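Local coordinates for Blr6230 protein (Bradyrhizobium diazoefficiens USDA 110, PDB 5NGG), which hydrolyses beta-lactam antibiotics as a subclass B3 metallo-beta-lactamase, using bound zinc ions, at residues V59-Q64 / L87-A92; I97-A102 / G108-I113; H177-T182 / P214-I219; N208-Q213 / E278-Q283; D236-P241 / P266-T271. All coordinates share one frame; numbering follows the deposited sequence.

Contact 1: residues V59-Q64 / L87-A92; sequences VIKTSQ and LGFKVA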
# COMPACT_ATOMS: atom_id res chain seq x y z
N VAL A 59 -6.67 -5.16 -8.06
CA VAL A 59 -6.35 -6.11 -9.14
C VAL A 59 -5.94 -5.32 -10.37
O VAL A 59 -6.58 -4.32 -10.75
CB VAL A 59 -7.56 -7.01 -9.51
CG1 VAL A 59 -7.30 -7.84 -10.76
CG2 VAL A 59 -7.88 -7.94 -8.36
N ILE A 60 -4.85 -5.74 -10.98
CA ILE A 60 -4.40 -5.17 -12.24
C ILE A 60 -4.55 -6.28 -13.29
O ILE A 60 -3.95 -7.34 -13.16
CB ILE A 60 -2.95 -4.66 -12.15
CG1 ILE A 60 -2.78 -3.61 -11.03
CG2 ILE A 60 -2.54 -4.07 -13.48
CD1 ILE A 60 -1.34 -3.39 -10.62
N LYS A 61 -5.40 -6.04 -14.28
CA LYS A 61 -5.68 -7.04 -15.29
C LYS A 61 -4.67 -6.94 -16.42
O LYS A 61 -4.55 -5.90 -17.05
CB LYS A 61 -7.09 -6.84 -15.82
CG LYS A 61 -7.54 -7.91 -16.79
CD LYS A 61 -8.95 -7.65 -17.31
CE LYS A 61 -9.49 -8.79 -18.15
NZ LYS A 61 -10.90 -8.56 -18.57
N THR A 62 -3.95 -8.03 -16.67
CA THR A 62 -2.98 -8.09 -17.75
C THR A 62 -3.40 -9.16 -18.76
O THR A 62 -4.25 -10.02 -18.51
CB THR A 62 -1.54 -8.40 -17.27
OG1 THR A 62 -1.34 -9.82 -17.20
CG2 THR A 62 -1.24 -7.71 -15.92
N SER A 63 -2.72 -9.14 -19.90
CA SER A 63 -2.93 -10.13 -20.93
C SER A 63 -2.50 -11.55 -20.51
O SER A 63 -2.81 -12.49 -21.22
CB SER A 63 -2.14 -9.72 -22.18
OG SER A 63 -0.77 -9.61 -21.85
N GLN A 64 -1.73 -11.70 -19.43
CA GLN A 64 -1.25 -13.02 -18.98
C GLN A 64 -1.66 -13.34 -17.56
O GLN A 64 -1.03 -14.18 -16.90
CB GLN A 64 0.27 -13.10 -19.14
CG GLN A 64 0.71 -13.07 -20.60
CD GLN A 64 0.34 -14.34 -21.35
OE1 GLN A 64 0.25 -15.43 -20.77
NE2 GLN A 64 0.12 -14.20 -22.66
N LEU A 87 -16.23 -8.95 -9.45
CA LEU A 87 -15.88 -8.30 -10.69
C LEU A 87 -15.77 -9.25 -11.88
O LEU A 87 -15.58 -8.80 -13.00
CB LEU A 87 -14.58 -7.52 -10.53
CG LEU A 87 -14.64 -6.34 -9.56
CD1 LEU A 87 -13.25 -5.75 -9.49
CD2 LEU A 87 -15.65 -5.28 -9.95
N GLY A 88 -15.91 -10.56 -11.66
CA GLY A 88 -15.78 -11.55 -12.74
C GLY A 88 -14.38 -12.12 -12.92
O GLY A 88 -14.14 -12.87 -13.89
N PHE A 89 -13.47 -11.78 -12.01
CA PHE A 89 -12.14 -12.37 -12.01
C PHE A 89 -12.11 -13.70 -11.26
O PHE A 89 -12.98 -13.96 -10.43
CB PHE A 89 -11.15 -11.45 -11.30
CG PHE A 89 -10.91 -10.15 -12.00
CD1 PHE A 89 -10.32 -10.12 -13.26
CD2 PHE A 89 -11.20 -8.94 -11.37
CE1 PHE A 89 -10.07 -8.92 -13.89
CE2 PHE A 89 -10.97 -7.73 -11.99
CZ PHE A 89 -10.42 -7.72 -13.26
N LYS A 90 -11.10 -14.49 -11.58
CA LYS A 90 -10.79 -15.72 -10.86
C LYS A 90 -9.58 -15.48 -9.99
O LYS A 90 -8.54 -15.08 -10.51
CB LYS A 90 -10.53 -16.89 -11.82
CG LYS A 90 -11.76 -17.26 -12.62
CD LYS A 90 -11.53 -18.52 -13.44
CE LYS A 90 -10.51 -18.31 -14.56
N VAL A 91 -9.70 -15.80 -8.70
CA VAL A 91 -8.53 -15.77 -7.81
C VAL A 91 -7.40 -16.61 -8.40
O VAL A 91 -6.25 -16.19 -8.35
CB VAL A 91 -8.86 -16.22 -6.36
CG1 VAL A 91 -7.62 -16.43 -5.48
CG2 VAL A 91 -9.75 -15.18 -5.70
N ALA A 92 -7.74 -17.75 -9.01
CA ALA A 92 -6.72 -18.61 -9.60
C ALA A 92 -5.88 -17.96 -10.71
O ALA A 92 -4.81 -18.48 -11.06
CB ALA A 92 -7.39 -19.88 -10.12
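At the outer end of one half of the metallo-beta-lactamase alpha-beta/beta-alpha sandwich, Val59 and Lys61 of strand 58-62 meet Phe89 of the loop between helix 77-86 and strand 94-98. The two strand residues are two apart, so both direct their side chains to the same side of the sheet. In the conformer given here, Val59 lays one methyl over a face of the Phe89 ring. Its CG1 lies 4.0 Å from the ring centroid, 15° off the normal, which makes a CH-pi contact. That branch stands anti to the backbone N of Val59 (chi1 171°). The nearest ring atom to Val59 CG1 is Phe89 CE2, at 3.9 Å. Lys61 comes to the ring differently. Its aliphatic chain is extended and passes the ring edge, with Lys61 CD in the ring plane, 3.8 Å from Phe89 CE1. Just before Phe89, Gly88 closes the end of helix 77-86 with a Schellman motif. Tyr48 meets Phe89 edge-to-face, while Ile84 and Leu66 touch both Val59 and Phe89. The contact is thus held by dispersion and CH-pi attraction. The lysine contributes methylenes here, and its extended chain lets the exposed residue carry its ammonium beyond the ring.

Contact 2: residues I97-A102 / G108-I113; sequences ILNTHA and GGFAEI. With ZN (zinc ion), chain D.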
# COMPACT_ATOMS: atom_id res chain seq x y z
N ILE A 97 1.90 -11.21 -6.90
CA ILE A 97 1.44 -10.42 -5.76
C ILE A 97 2.54 -9.40 -5.48
O ILE A 97 3.70 -9.77 -5.29
CB ILE A 97 1.21 -11.28 -4.52
CG1 ILE A 97 0.22 -12.42 -4.81
CG2 ILE A 97 0.72 -10.41 -3.38
CD1 ILE A 97 0.17 -13.49 -3.74
N LEU A 98 2.16 -8.12 -5.48
CA LEU A 98 3.09 -7.04 -5.13
C LEU A 98 2.67 -6.46 -3.79
O LEU A 98 1.48 -6.41 -3.46
CB LEU A 98 3.06 -5.93 -6.19
CG LEU A 98 4.01 -6.13 -7.38
CD1 LEU A 98 4.04 -7.49 -7.99
CD2 LEU A 98 3.78 -5.04 -8.41
N ASN A 99 3.67 -6.02 -3.03
CA ASN A 99 3.43 -5.37 -1.74
C ASN A 99 3.93 -3.94 -1.79
O ASN A 99 5.02 -3.67 -2.31
CB ASN A 99 4.17 -6.15 -0.66
CG ASN A 99 3.88 -5.72 0.81
OD1 ASN A 99 4.78 -5.82 1.64
ND2 ASN A 99 2.66 -5.33 1.14
N THR A 100 3.16 -3.04 -1.18
CA THR A 100 3.63 -1.68 -0.89
C THR A 100 4.52 -1.70 0.36
O THR A 100 5.66 -1.24 0.35
CB THR A 100 2.47 -0.69 -0.65
OG1 THR A 100 1.56 -1.23 0.31
CG2 THR A 100 1.79 -0.34 -1.97
N HIS A 101 4.01 -2.23 1.47
CA HIS A 101 4.84 -2.32 2.68
C HIS A 101 4.32 -3.41 3.61
O HIS A 101 3.15 -3.78 3.59
CB HIS A 101 4.95 -0.97 3.40
CG HIS A 101 3.72 -0.59 4.16
ND1 HIS A 101 2.74 0.23 3.66
CD2 HIS A 101 3.36 -0.85 5.44
CE1 HIS A 101 1.80 0.41 4.58
NE2 HIS A 101 2.14 -0.26 5.66
N ALA A 102 5.22 -3.90 4.44
CA ALA A 102 5.02 -5.16 5.15
C ALA A 102 4.46 -4.99 6.56
O ALA A 102 5.11 -5.32 7.54
CB ALA A 102 6.33 -5.92 5.18
N GLY A 108 -1.89 -9.50 5.30
CA GLY A 108 -2.61 -10.53 6.02
C GLY A 108 -3.08 -11.71 5.19
O GLY A 108 -3.29 -12.78 5.75
N GLY A 109 -3.25 -11.50 3.89
CA GLY A 109 -3.69 -12.56 2.99
C GLY A 109 -2.62 -13.14 2.09
O GLY A 109 -2.93 -14.01 1.26
N PHE A 110 -1.37 -12.67 2.22
CA PHE A 110 -0.34 -13.12 1.28
C PHE A 110 -0.06 -14.63 1.33
O PHE A 110 -0.00 -15.28 0.28
CB PHE A 110 0.99 -12.38 1.50
CG PHE A 110 1.02 -10.94 1.03
CD1 PHE A 110 0.05 -10.38 0.22
CD2 PHE A 110 2.10 -10.15 1.38
CE1 PHE A 110 0.16 -9.06 -0.21
CE2 PHE A 110 2.21 -8.84 0.94
CZ PHE A 110 1.25 -8.30 0.13
N ALA A 111 0.17 -15.18 2.53
CA ALA A 111 0.49 -16.59 2.61
C ALA A 111 -0.63 -17.45 2.02
O ALA A 111 -0.38 -18.43 1.27
CB ALA A 111 0.79 -16.98 4.04
N GLU A 112 -1.87 -17.08 2.33
CA GLU A 112 -3.02 -17.83 1.87
C GLU A 112 -3.16 -17.77 0.35
O GLU A 112 -3.34 -18.80 -0.32
CB GLU A 112 -4.29 -17.31 2.53
CG GLU A 112 -5.55 -17.99 2.04
CD GLU A 112 -6.77 -17.68 2.87
OE1 GLU A 112 -6.63 -17.36 4.07
OE2 GLU A 112 -7.89 -17.81 2.33
N ILE A 113 -3.11 -16.55 -0.19
CA ILE A 113 -3.30 -16.41 -1.62
C ILE A 113 -2.13 -17.02 -2.39
O ILE A 113 -2.35 -17.65 -3.43
CB ILE A 113 -3.63 -14.95 -2.02
CG1 ILE A 113 -5.05 -14.61 -1.51
CG2 ILE A 113 -3.56 -14.75 -3.53
CD1 ILE A 113 -5.42 -13.15 -1.52
ZN ZN D . 1.62 0.32 7.58
O HOH W 1 -0.15 0.02 8.02
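Phe110, at the start of helix 110-117, presses its ring against Ile97 and Asn99 of segment 97-102. Ile97 offers the branch methyl. Its CG2 lies 3.5 Å from Phe110 CE1, a close approach made obliquely to the ring. The other arm of Ile97 reaches the next turn of the helix, where Ile97 CD1 is 3.9 Å from Ile113 CG2 in the modelled conformer of Ile113. Asn99 takes the far end of the ring. Its amide sits at the ring edge with the two planes 90° apart, and Asn99 ND2 is 3.4 Å from Phe110 CZ. The Asn99 CG atom is anti to the backbone N (chi1 -172°), which brings the amide up to the ring. This packing lies beneath the His-X-His-X-Asp-His zinc motif, which follows strand 94-98 in the metallo-beta-lactamase fold. Asn99 ND2 is hydrogen-bonded first to Asp70 OD1. It also donates to His101 O at 2.9 Å, a bent bond made from above the carbonyl plane. The amide therefore ties the first histidine of the motif to Asp70. His101 NE2 binds the zinc at 2.1 Å, together with His103, His177 and a water. His101 ND1 is hydrogen-bonded to Cys201 O.

Contact 3: residues H177-T182 / P214-I219; sequences HSPGCT and PTYAGI. With ZN (zinc ion), chain D.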
# COMPACT_ATOMS: atom_id res chain seq x y z
N HIS A 177 7.79 4.68 6.48
CA HIS A 177 6.69 4.00 7.14
C HIS A 177 7.07 2.52 7.41
O HIS A 177 6.64 1.94 8.42
CB HIS A 177 5.41 4.16 6.30
CG HIS A 177 4.21 3.51 6.91
ND1 HIS A 177 3.42 4.10 7.86
CD2 HIS A 177 3.71 2.27 6.72
CE1 HIS A 177 2.45 3.26 8.20
NE2 HIS A 177 2.62 2.14 7.54
N SER A 178 7.83 1.91 6.50
CA SER A 178 8.54 0.66 6.76
C SER A 178 9.90 0.78 6.08
O SER A 178 10.07 1.62 5.19
CB SER A 178 7.76 -0.55 6.22
OG SER A 178 7.86 -0.63 4.80
N PRO A 179 10.85 -0.07 6.46
CA PRO A 179 12.18 0.07 5.85
C PRO A 179 12.23 -0.24 4.35
O PRO A 179 13.07 0.33 3.64
CB PRO A 179 13.07 -0.88 6.68
CG PRO A 179 12.12 -1.83 7.30
CD PRO A 179 10.86 -1.06 7.56
N GLY A 180 11.36 -1.13 3.91
CA GLY A 180 11.30 -1.56 2.51
C GLY A 180 10.08 -1.06 1.75
O GLY A 180 9.78 -1.59 0.68
N CYS A 181 9.44 -0.01 2.26
CA CYS A 181 8.23 0.57 1.66
C CYS A 181 8.53 0.93 0.18
O CYS A 181 9.51 1.67 -0.09
CB CYS A 181 7.89 1.83 2.48
SG CYS A 181 6.18 2.40 2.62
N THR A 182 7.72 0.37 -0.72
CA THR A 182 7.93 0.49 -2.16
C THR A 182 6.68 1.06 -2.79
O THR A 182 5.58 0.50 -2.66
CB THR A 182 8.25 -0.89 -2.76
OG1 THR A 182 9.43 -1.42 -2.12
CG2 THR A 182 8.51 -0.80 -4.26
N PRO A 214 14.38 3.96 18.04
CA PRO A 214 13.62 4.05 16.81
C PRO A 214 13.24 2.68 16.25
O PRO A 214 13.96 1.69 16.44
CB PRO A 214 14.56 4.81 15.87
CG PRO A 214 15.46 5.60 16.79
CD PRO A 214 15.67 4.67 17.94
N THR A 215 12.10 2.62 15.57
CA THR A 215 11.57 1.38 15.01
C THR A 215 12.59 0.66 14.14
O THR A 215 12.67 -0.57 14.18
CB THR A 215 10.26 1.70 14.27
OG1 THR A 215 9.24 1.97 15.24
CG2 THR A 215 9.81 0.60 13.34
N TYR A 216 13.36 1.42 13.37
CA TYR A 216 14.54 0.87 12.71
C TYR A 216 15.54 2.01 12.52
O TYR A 216 15.16 3.20 12.57
CB TYR A 216 14.18 0.17 11.39
CG TYR A 216 13.74 1.07 10.26
CD1 TYR A 216 14.67 1.63 9.40
CD2 TYR A 216 12.39 1.35 10.04
CE1 TYR A 216 14.31 2.44 8.36
CE2 TYR A 216 12.01 2.18 8.99
CZ TYR A 216 12.98 2.72 8.15
OH TYR A 216 12.62 3.51 7.09
N ALA A 217 16.80 1.65 12.31
CA ALA A 217 17.87 2.64 12.19
C ALA A 217 17.75 3.44 10.90
O ALA A 217 17.68 2.87 9.82
CB ALA A 217 19.24 1.96 12.25
N GLY A 218 17.77 4.76 11.04
CA GLY A 218 17.69 5.69 9.91
C GLY A 218 16.28 6.06 9.50
O GLY A 218 16.10 6.71 8.46
N ILE A 219 15.29 5.71 10.33
CA ILE A 219 13.89 5.94 9.99
C ILE A 219 13.57 7.42 9.70
O ILE A 219 12.85 7.72 8.76
CB ILE A 219 12.95 5.32 11.04
CG1 ILE A 219 11.50 5.40 10.60
CG2 ILE A 219 13.12 5.95 12.42
CD1 ILE A 219 10.57 4.56 11.45
ZN ZN D . 1.62 0.32 7.58
O HOH W 1 -0.15 0.02 8.02
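The phenol ring of Tyr216 is covered on both faces. On one face lies Pro179, whose CB sits 3.8 Å from the ring centroid and 5° off the normal, a nearly vertical CH-pi contact. The CB of Ile219, at the start of helix 219-232, lies over the centre of the opposite face, so the ring is sandwiched between a proline and an isoleucine. Pro179 spreads beyond the centre. Its CD is 3.7 Å from Tyr216 CE2, and its CA is 3.6 Å from Tyr216 CZ. Tyr216 CG stands between its backbone N and carbonyl carbon (chi1 70°), which turns the ring in toward Pro179. The hydroxyl end reaches past the proline to Asp222 OD2, its hydrogen-bond partner. The nearby Ser178 O is only a packing neighbour.

The edge of the His177 ring faces the metal. His177 NE2 binds the zinc at 2.1 Å, and the zinc-bound water lies in the same ring plane. His177 ND1 is hydrogen-bonded to Thr204 O, which fixes the rotation of the ring. Both loops turn sharply: Ser178 to Cys181 forms a type I turn, and Tyr216 to Ile219 a type II turn leading into helix 219-232. Thr182 OG1 donates to Gly180 O at 2.8 Å. The proline thus packs two residues after a zinc ligand. His101, His103 and His177 form the three-histidine zinc site of the metallo-beta-lactamase fold, here in an enzyme of subclass B3.

Contact 4: residues N208-Q213 / E278-Q283; sequences NRLVGQ and EDFDKQ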
# COMPACT_ATOMS: atom_id res chain seq x y z
N ASN A 208 4.94 3.90 14.38
CA ASN A 208 6.40 3.91 14.43
C ASN A 208 6.99 4.84 15.49
O ASN A 208 6.45 5.91 15.77
CB ASN A 208 6.98 4.29 13.07
CG ASN A 208 6.75 3.22 12.04
OD1 ASN A 208 6.71 2.00 12.35
ND2 ASN A 208 6.66 3.62 10.79
N ARG A 209 8.09 4.39 16.07
CA ARG A 209 8.88 5.20 17.00
C ARG A 209 10.01 5.86 16.19
O ARG A 209 10.76 5.18 15.49
CB ARG A 209 9.48 4.31 18.08
CG ARG A 209 8.43 3.61 18.93
CD ARG A 209 9.02 2.97 20.19
NE ARG A 209 10.11 2.06 19.84
CZ ARG A 209 9.97 0.79 19.46
NH1 ARG A 209 8.79 0.17 19.53
NH2 ARG A 209 11.04 0.10 19.06
N LEU A 210 10.10 7.18 16.30
CA LEU A 210 11.06 7.98 15.55
C LEU A 210 12.35 8.29 16.29
O LEU A 210 13.38 8.53 15.65
CB LEU A 210 10.38 9.30 15.12
CG LEU A 210 9.09 9.14 14.29
CD1 LEU A 210 8.49 10.50 14.04
CD2 LEU A 210 9.35 8.41 12.98
N VAL A 211 12.26 8.32 17.62
CA VAL A 211 13.35 8.70 18.50
C VAL A 211 13.32 7.79 19.72
O VAL A 211 12.31 7.11 19.96
CB VAL A 211 13.22 10.18 18.94
CG1 VAL A 211 13.52 11.11 17.77
CG2 VAL A 211 11.85 10.48 19.53
N GLY A 212 14.40 7.80 20.49
CA GLY A 212 14.53 6.96 21.68
C GLY A 212 15.10 5.62 21.29
O GLY A 212 16.32 5.46 21.24
N GLN A 213 14.21 4.67 21.02
CA GLN A 213 14.55 3.39 20.42
C GLN A 213 13.81 3.35 19.09
O GLN A 213 12.69 2.81 19.01
CB GLN A 213 14.14 2.23 21.33
CG GLN A 213 14.89 2.17 22.66
N GLU A 278 4.11 17.83 7.26
CA GLU A 278 3.68 18.66 8.36
C GLU A 278 3.27 17.81 9.57
O GLU A 278 3.64 18.11 10.70
CB GLU A 278 2.56 19.58 7.89
CG GLU A 278 3.09 20.65 6.92
CD GLU A 278 2.02 21.40 6.14
OE1 GLU A 278 0.82 21.05 6.21
OE2 GLU A 278 2.40 22.35 5.43
N ASP A 279 2.57 16.71 9.33
CA ASP A 279 2.23 15.83 10.43
C ASP A 279 3.48 15.15 11.00
O ASP A 279 3.57 14.95 12.22
CB ASP A 279 1.19 14.77 10.05
CG ASP A 279 0.64 14.06 11.29
OD1 ASP A 279 0.05 14.73 12.17
OD2 ASP A 279 0.84 12.84 11.42
N PHE A 280 4.43 14.80 10.13
CA PHE A 280 5.68 14.20 10.59
C PHE A 280 6.39 15.12 11.59
O PHE A 280 6.82 14.69 12.67
CB PHE A 280 6.61 13.91 9.41
CG PHE A 280 7.88 13.24 9.82
CD1 PHE A 280 7.94 11.85 9.97
CD2 PHE A 280 9.02 13.99 10.11
CE1 PHE A 280 9.10 11.25 10.41
CE2 PHE A 280 10.17 13.38 10.54
CZ PHE A 280 10.22 12.01 10.68
N ASP A 281 6.51 16.39 11.25
CA ASP A 281 7.13 17.34 12.15
C ASP A 281 6.41 17.39 13.52
O ASP A 281 7.06 17.46 14.57
CB ASP A 281 7.13 18.74 11.55
CG ASP A 281 8.08 18.90 10.38
OD1 ASP A 281 8.93 18.03 10.15
OD2 ASP A 281 7.95 19.91 9.66
N LYS A 282 5.08 17.38 13.49
CA LYS A 282 4.28 17.36 14.74
C LYS A 282 4.58 16.10 15.58
O LYS A 282 4.79 16.17 16.79
CB LYS A 282 2.78 17.41 14.41
CG LYS A 282 1.85 17.38 15.61
CD LYS A 282 0.38 17.30 15.19
CE LYS A 282 -0.49 16.74 16.31
NZ LYS A 282 -1.89 16.45 15.87
N GLN A 283 4.57 14.95 14.92
CA GLN A 283 4.83 13.69 15.63
C GLN A 283 6.25 13.60 16.15
O GLN A 283 6.45 13.09 17.26
CB GLN A 283 4.53 12.48 14.77
CG GLN A 283 3.11 12.40 14.23
CD GLN A 283 2.06 12.63 15.30
OE1 GLN A 283 2.15 12.10 16.40
NE2 GLN A 283 1.04 13.40 14.96
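Leu210 has CG anti to its carbonyl carbon (chi1 -57°), and Phe280 has CG anti to its backbone N (chi1 -177°). These torsions bring the forked end of the leucine to the ring of the phenylalanine. The contact joins the loop between strand 193-199 and helix 219-232 to the long C-terminal helix 268-291 of the metallo-beta-lactamase fold. Both methyls of Leu210 take part. Leu210 CD1 and Leu210 CD2 each lie 3.8 Å from Phe280 CE1, so the ring corner meets the leucine fork. CD1 approaches obliquely. It also comes near the helix backbone, 4.4 Å from the C atom of Gln283. Phe280 extends over helix 219-232 as well, where its ring meets those of Tyr223 and Phe227, and Val205 touches both Leu210 and Phe280. Gln287 accepts from Leu210 N and donates to Asn208 O, so the loop backbone is bonded to the same helix. Within the loop, Arg209 NE donates to Gln213 O at 2.8 Å, in the carbonyl plane. On the helix, Gln283 NE2 reaches back one turn to Asp279 OD1 at 3.2 Å, on the syn side of the carboxylate but 35° out of its plane.

Contact 5: residues D236-P241 / P266-T271; sequences DVLLGP and PGELVT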
# COMPACT_ATOMS: atom_id res chain seq x y z
N ASP A 236 0.15 11.35 -12.40
CA ASP A 236 -1.21 11.79 -12.72
C ASP A 236 -2.27 11.28 -11.75
O ASP A 236 -3.23 12.01 -11.46
CB ASP A 236 -1.58 11.33 -14.13
CG ASP A 236 -0.70 11.95 -15.21
OD1 ASP A 236 -0.90 13.14 -15.46
OD2 ASP A 236 0.15 11.23 -15.79
N VAL A 237 -2.10 10.04 -11.28
CA VAL A 237 -3.10 9.33 -10.48
C VAL A 237 -2.42 8.82 -9.22
O VAL A 237 -1.63 7.88 -9.28
CB VAL A 237 -3.70 8.15 -11.26
CG1 VAL A 237 -4.67 7.34 -10.40
CG2 VAL A 237 -4.40 8.63 -12.53
N LEU A 238 -2.78 9.41 -8.08
CA LEU A 238 -2.29 8.96 -6.78
C LEU A 238 -3.21 7.87 -6.24
O LEU A 238 -4.41 8.09 -6.07
CB LEU A 238 -2.27 10.10 -5.78
CG LEU A 238 -1.82 9.71 -4.37
CD1 LEU A 238 -0.39 9.17 -4.37
CD2 LEU A 238 -1.98 10.89 -3.43
N LEU A 239 -2.63 6.71 -5.93
CA LEU A 239 -3.31 5.64 -5.20
C LEU A 239 -2.47 5.34 -3.97
O LEU A 239 -1.37 5.83 -3.78
CB LEU A 239 -3.49 4.41 -6.09
CG LEU A 239 -4.27 4.62 -7.39
CD1 LEU A 239 -4.33 3.36 -8.23
CD2 LEU A 239 -5.67 5.09 -7.09
N GLY A 240 -2.99 4.49 -3.09
CA GLY A 240 -2.29 4.15 -1.88
C GLY A 240 -2.94 3.00 -1.16
O GLY A 240 -3.98 2.49 -1.59
N PRO A 241 -2.36 2.56 -0.03
CA PRO A 241 -2.83 1.33 0.61
C PRO A 241 -3.99 1.52 1.58
O PRO A 241 -4.52 0.53 2.08
CB PRO A 241 -1.58 0.78 1.28
CG PRO A 241 -0.75 1.95 1.54
CD PRO A 241 -1.08 3.02 0.54
N PRO A 266 -3.23 15.44 -11.05
CA PRO A 266 -1.74 15.40 -11.08
C PRO A 266 -0.98 16.17 -10.01
O PRO A 266 0.20 15.90 -9.80
CB PRO A 266 -1.39 15.87 -12.50
CG PRO A 266 -2.63 15.62 -13.30
CD PRO A 266 -3.77 15.88 -12.35
N GLY A 267 -1.64 17.11 -9.34
CA GLY A 267 -1.00 17.84 -8.23
C GLY A 267 -1.20 17.21 -6.86
O GLY A 267 -0.72 17.73 -5.84
N GLU A 268 -1.91 16.09 -6.80
CA GLU A 268 -2.34 15.58 -5.51
C GLU A 268 -1.22 15.01 -4.67
O GLU A 268 -1.24 15.17 -3.44
CB GLU A 268 -3.40 14.51 -5.70
CG GLU A 268 -4.08 14.13 -4.40
CD GLU A 268 -5.23 13.18 -4.57
OE1 GLU A 268 -5.56 12.84 -5.74
OE2 GLU A 268 -5.85 12.78 -3.54
N LEU A 269 -0.23 14.37 -5.28
CA LEU A 269 0.85 13.80 -4.50
C LEU A 269 1.67 14.92 -3.83
O LEU A 269 2.07 14.78 -2.68
CB LEU A 269 1.69 12.87 -5.35
CG LEU A 269 2.90 12.23 -4.68
CD1 LEU A 269 2.52 11.51 -3.40
CD2 LEU A 269 3.59 11.29 -5.67
N VAL A 270 1.88 16.06 -4.51
CA VAL A 270 2.53 17.20 -3.86
C VAL A 270 1.73 17.66 -2.64
O VAL A 270 2.30 17.88 -1.57
CB VAL A 270 2.71 18.37 -4.83
CG1 VAL A 270 3.15 19.62 -4.09
CG2 VAL A 270 3.71 18.02 -5.90
N THR A 271 0.43 17.84 -2.78
CA THR A 271 -0.41 18.28 -1.67
C THR A 271 -0.39 17.27 -0.51
O THR A 271 -0.26 17.63 0.67
CB THR A 271 -1.85 18.53 -2.13
OG1 THR A 271 -1.85 19.49 -3.18
CG2 THR A 271 -2.76 19.00 -0.99
O HOH W 2 -4.26 11.86 -8.07
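Apolar contacts join Leu238 to two successive helix residues, and of these three Leu238 and Leu269 are buried. Leu238 CG is anti to the backbone N (chi1 178°), and its two methyls part to different partners. Leu238 CD1 meets Leu269 CD1 at 3.9 Å, methyl to methyl, with the side chains crossing at about a right angle. Leu238 CD2 lies 4.0 Å from Glu268 CG, against the aliphatic part of the glutamate. The Glu268 chain is extended, so its carboxylate is carried past the leucine.

A second kind of packing lies at the edge of the contact. Pro266 sets its ring beside Asp236, with Pro266 CG 3.7 Å from Asp236 OD1. The carboxylate itself is satisfied elsewhere: OD1 forms a salt bridge with Arg195, and OD2 accepts from Glu196 N.

The polar link is indirect. A water accepts from Leu238 N at 2.9 Å and lies 2.8 Å from Glu268 OE1, to which it can donate. It thereby joins the strand backbone to the first turn of the helix. Glu268 OE1 also forms a salt bridge with Lys251, which would favour the charged carboxylate.

Strand 237-239 is an outermost strand of the five-stranded sheet and pairs in parallel with strand 193-199. The beginning of helix 268-291 packs against this border. Leu269 also touches Leu198 of the neighbouring strand, while Phe200 touches Leu238 and Tyr246 touches Glu268.

Contacts 1 and 2 follow each other along the chain and reach the same seven-stranded sheet, their centres 16 Å apart. Contacts 2 and 3 meet at the zinc: His101 and His177 share the ion and its water, and Thr100 O lies 2.8 Å from Thr182 N. Contact 3 adjoins contact 4, with centres 12 Å apart and segments that alternate along the chain. Contact 5 is nested inside the loop closed by contact 4, and both use helix 268-291. Contacts 2 and 3 thus bring both sides of the sandwich to the metal. Contact 5 borders contact 2 through Pro241. Contacts 1 and 4 lie farther out, their centres 19 and 20 Å from the chain centre and about 39 Å apart.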